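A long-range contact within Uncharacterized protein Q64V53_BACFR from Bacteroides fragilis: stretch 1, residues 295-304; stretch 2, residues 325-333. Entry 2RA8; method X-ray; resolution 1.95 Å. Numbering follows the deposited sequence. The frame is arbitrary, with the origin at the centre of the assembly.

Stretch 1 (295-304) GARLLLDHVD
Stretch 2, residues 325-333: KELQKSLPM

Two helical segments of one chain lie side by side. Residues 295-300 are helical, in a helix that begins earlier in the chain, and residues 325-330 form the last part of a second helix that also begins earlier. Their N-to-C directions differ by 22°, so the helices run nearly parallel, with a signed crossing angle of 22° and a closest axial approach of 10.6 Å. The register is fixed by two CA-CA pairs, Leu-300 CA to Leu-327 CA at 7.1 Å and Val-303 CA to Leu-331 CA at 7.3 Å. The contact buries 397 Å², both sides summed.

Backbone hydrogen bonds define each segment. In the first, Leu-300 N donates to Ala-296 O at 3.1 Å and Asp-301 N to Arg-297 O at 2.9 Å; His-302 N then reaches Leu-299 O at 3.0 Å, a tighter i to i-3 step, and His-302 leaves helical values at phi/psi -143/48. Val-303 returns to -59/-31. In the second, Lys-329 N bonds Lys-325 O at 3.0 Å, Ser-330 N bonds Glu-326 O at 2.7 Å and Leu-331 N bonds Leu-327 O at 3.0 Å. Leu-331, at -99/127, is the first residue to abandon helical angles, and Pro-332 follows at -76/-20 with a C-gamma endo pucker.

Apolar packing supplies most of the contacts. Leu-300, chi1 -68° and chi2 175° (m, t), points its CA-to-CB bond toward the other stretch and has 85 Å² covered, the largest share of any residue here. Its CG lies 3.8 Å from Leu-327 CD2, its CD2 lies 3.5 Å from Ser-330 CB, and the same CD2 is 4.4 Å from Leu-331 CD2. Leu-327 (m, t) starts sideways, but its end comes nearer, and its CD1 meets Ala-296 CB at 3.7 Å; the small alanine side chain, also directed toward the partner, contributes a single methyl group. Farther along, Val-303 (chi1 -173°, t) extends CG1 to 4.5 Å from Leu-331 CD2 and 4.4 Å from Pro-332 CD. Leu-331 (m, t) likewise starts sideways and brings its end closer. These distances indicate van der Waals packing between hydrocarbon groups.

The polar contact is a salt bridge. Arg-297 begins with CA-to-CB directed away, yet chi1 -128° (off), chi2 -66° (m), chi3 94° (off) and chi4 60° bring its end back, placing Arg-297 NH2 2.6 Å from Glu-326 OE2. Opposite charges attract here, and OE2 sits at the guanidinium edge, near its plane; nevertheless, the N-H...O angle of 120° makes the accompanying hydrogen bond weak. Glu-326 is extended (chi1 -154°, chi2 -179°, both t; chi3 -37°), and its OE2 also approaches Leu-300 CD1 at 3.1 Å, a close contact without hydrogen bonding.

Within the stretches, Arg-297 NE forms a second salt bridge with Asp-301 OD1 at 3.6 Å, while Ser-330 OG (chi1 -61°, m) makes a weak hydrogen bond to Glu-326 O at 3.1 Å.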

# COMPACT_ATOMS: atom_id res chain seq x y z
N GLY A 295 -4.12 -3.07 -28.02
CA GLY A 295 -2.78 -3.54 -27.73
C GLY A 295 -2.83 -5.04 -27.52
O GLY A 295 -2.04 -5.79 -28.10
N ALA A 296 -3.77 -5.49 -26.69
CA ALA A 296 -3.94 -6.92 -26.41
C ALA A 296 -4.29 -7.65 -27.68
O ALA A 296 -3.89 -8.80 -27.88
CB ALA A 296 -5.03 -7.12 -25.38
N ARG A 297 -5.04 -6.97 -28.54
CA ARG A 297 -5.47 -7.51 -29.82
C ARG A 297 -4.29 -8.08 -30.58
O ARG A 297 -4.36 -9.19 -31.14
CB ARG A 297 -6.09 -6.38 -30.65
CG ARG A 297 -7.47 -6.65 -31.24
CD ARG A 297 -7.46 -7.75 -32.28
NE ARG A 297 -7.77 -9.06 -31.71
CZ ARG A 297 -8.91 -9.35 -31.09
NH1 ARG A 297 -9.84 -8.43 -30.94
NH2 ARG A 297 -9.12 -10.58 -30.62
N LEU A 298 -3.20 -7.32 -30.62
CA LEU A 298 -2.01 -7.75 -31.33
C LEU A 298 -1.53 -9.09 -30.83
O LEU A 298 -1.15 -9.96 -31.62
CB LEU A 298 -0.90 -6.71 -31.18
CG LEU A 298 -1.23 -5.25 -31.56
CD1 LEU A 298 -0.01 -4.40 -31.32
CD2 LEU A 298 -1.66 -5.15 -33.01
N LEU A 299 -1.54 -9.26 -29.52
CA LEU A 299 -1.10 -10.52 -28.92
C LEU A 299 -1.93 -11.65 -29.43
O LEU A 299 -1.40 -12.68 -29.85
CB LEU A 299 -1.21 -10.47 -27.40
CG LEU A 299 -0.30 -9.50 -26.66
CD1 LEU A 299 -0.77 -9.39 -25.21
CD2 LEU A 299 1.14 -9.99 -26.73
N LEU A 300 -3.25 -11.48 -29.38
CA LEU A 300 -4.18 -12.51 -29.83
C LEU A 300 -4.05 -12.83 -31.31
O LEU A 300 -4.30 -13.96 -31.72
CB LEU A 300 -5.63 -12.11 -29.53
CG LEU A 300 -6.02 -12.05 -28.06
CD1 LEU A 300 -7.43 -11.52 -27.91
CD2 LEU A 300 -5.90 -13.44 -27.45
N ASP A 301 -3.66 -11.83 -32.11
CA ASP A 301 -3.48 -12.02 -33.55
C ASP A 301 -2.15 -12.67 -33.85
O ASP A 301 -1.83 -12.96 -35.00
CB ASP A 301 -3.53 -10.68 -34.31
CG ASP A 301 -4.91 -10.04 -34.32
OD1 ASP A 301 -5.92 -10.77 -34.27
OD2 ASP A 301 -4.99 -8.80 -34.40
N HIS A 302 -1.35 -12.88 -32.81
CA HIS A 302 -0.02 -13.47 -32.97
C HIS A 302 0.33 -14.41 -31.84
O HIS A 302 1.43 -14.31 -31.29
CB HIS A 302 1.03 -12.37 -33.03
CG HIS A 302 0.92 -11.50 -34.24
ND1 HIS A 302 1.21 -11.95 -35.51
CD2 HIS A 302 0.55 -10.20 -34.38
CE1 HIS A 302 1.02 -10.97 -36.38
NE2 HIS A 302 0.63 -9.90 -35.71
N VAL A 303 -0.58 -15.31 -31.49
CA VAL A 303 -0.32 -16.26 -30.41
C VAL A 303 0.90 -17.09 -30.73
O VAL A 303 1.63 -17.51 -29.83
CB VAL A 303 -1.52 -17.20 -30.21
CG1 VAL A 303 -1.31 -18.06 -28.98
CG2 VAL A 303 -2.81 -16.39 -30.08
N ASP A 304 1.14 -17.32 -32.01
CA ASP A 304 2.28 -18.12 -32.46
C ASP A 304 3.60 -17.60 -31.95
O ASP A 304 4.48 -18.37 -31.57
CB ASP A 304 2.30 -18.18 -34.00
CG ASP A 304 2.47 -16.81 -34.64
OD1 ASP A 304 1.78 -15.86 -34.21
OD2 ASP A 304 3.27 -16.69 -35.59
N LYS A 325 -11.38 -11.54 -20.82
CA LYS A 325 -11.92 -12.90 -20.89
C LYS A 325 -11.27 -13.62 -22.05
O LYS A 325 -10.83 -14.77 -21.91
CB LYS A 325 -13.43 -12.89 -21.13
CG LYS A 325 -14.27 -12.18 -20.09
CD LYS A 325 -14.36 -12.94 -18.78
CE LYS A 325 -15.27 -12.21 -17.79
NZ LYS A 325 -15.49 -12.96 -16.53
N GLU A 326 -11.20 -12.95 -23.19
CA GLU A 326 -10.61 -13.51 -24.40
C GLU A 326 -9.17 -13.87 -24.18
O GLU A 326 -8.73 -14.96 -24.53
CB GLU A 326 -10.70 -12.52 -25.56
CG GLU A 326 -10.72 -13.20 -26.93
CD GLU A 326 -10.78 -12.20 -28.08
OE1 GLU A 326 -11.46 -11.16 -27.93
OE2 GLU A 326 -10.16 -12.46 -29.13
N LEU A 327 -8.44 -12.93 -23.59
CA LEU A 327 -7.02 -13.15 -23.30
C LEU A 327 -6.86 -14.32 -22.38
O LEU A 327 -5.97 -15.16 -22.57
CB LEU A 327 -6.42 -11.91 -22.64
CG LEU A 327 -6.26 -10.69 -23.54
CD1 LEU A 327 -6.00 -9.46 -22.70
CD2 LEU A 327 -5.12 -10.94 -24.52
N GLN A 328 -7.72 -14.39 -21.37
CA GLN A 328 -7.68 -15.47 -20.39
C GLN A 328 -7.82 -16.83 -21.06
O GLN A 328 -7.04 -17.74 -20.81
CB GLN A 328 -8.81 -15.29 -19.38
CG GLN A 328 -8.41 -15.36 -17.90
CD GLN A 328 -7.84 -14.06 -17.38
OE1 GLN A 328 -7.60 -13.91 -16.19
NE2 GLN A 328 -7.64 -13.10 -18.28
N LYS A 329 -8.83 -16.95 -21.92
CA LYS A 329 -9.12 -18.21 -22.60
C LYS A 329 -8.25 -18.52 -23.80
O LYS A 329 -7.99 -19.70 -24.07
CB LYS A 329 -10.59 -18.24 -23.04
CG LYS A 329 -11.09 -19.62 -23.41
CD LYS A 329 -12.52 -19.57 -23.95
CE LYS A 329 -13.12 -20.96 -24.04
NZ LYS A 329 -12.29 -21.89 -24.85
N SER A 330 -7.81 -17.50 -24.51
CA SER A 330 -6.98 -17.70 -25.70
C SER A 330 -5.48 -17.82 -25.46
O SER A 330 -4.76 -18.35 -26.30
CB SER A 330 -7.24 -16.59 -26.72
OG SER A 330 -8.59 -16.59 -27.14
N LEU A 331 -5.00 -17.33 -24.32
CA LEU A 331 -3.57 -17.43 -24.03
C LEU A 331 -3.29 -18.59 -23.10
O LEU A 331 -3.91 -18.71 -22.04
CB LEU A 331 -3.05 -16.12 -23.42
CG LEU A 331 -3.10 -14.91 -24.38
CD1 LEU A 331 -2.46 -13.70 -23.74
CD2 LEU A 331 -2.36 -15.26 -25.67
N PRO A 332 -2.36 -19.48 -23.49
CA PRO A 332 -2.01 -20.66 -22.69
C PRO A 332 -1.15 -20.47 -21.46
O PRO A 332 -1.15 -21.33 -20.59
CB PRO A 332 -1.34 -21.57 -23.71
CG PRO A 332 -0.62 -20.59 -24.58
CD PRO A 332 -1.66 -19.51 -24.79
N MSE A 333 -0.43 -19.36 -21.37
CA MSE A 333 0.43 -19.16 -20.21
C MSE A 333 -0.15 -18.23 -19.18
O MSE A 333 -1.20 -17.62 -19.38
CB MSE A 333 1.81 -18.65 -20.63
CG MSE A 333 1.90 -17.14 -20.87
SE MSE A 333 0.70 -16.46 -22.23
CE MSE A 333 1.63 -17.13 -23.79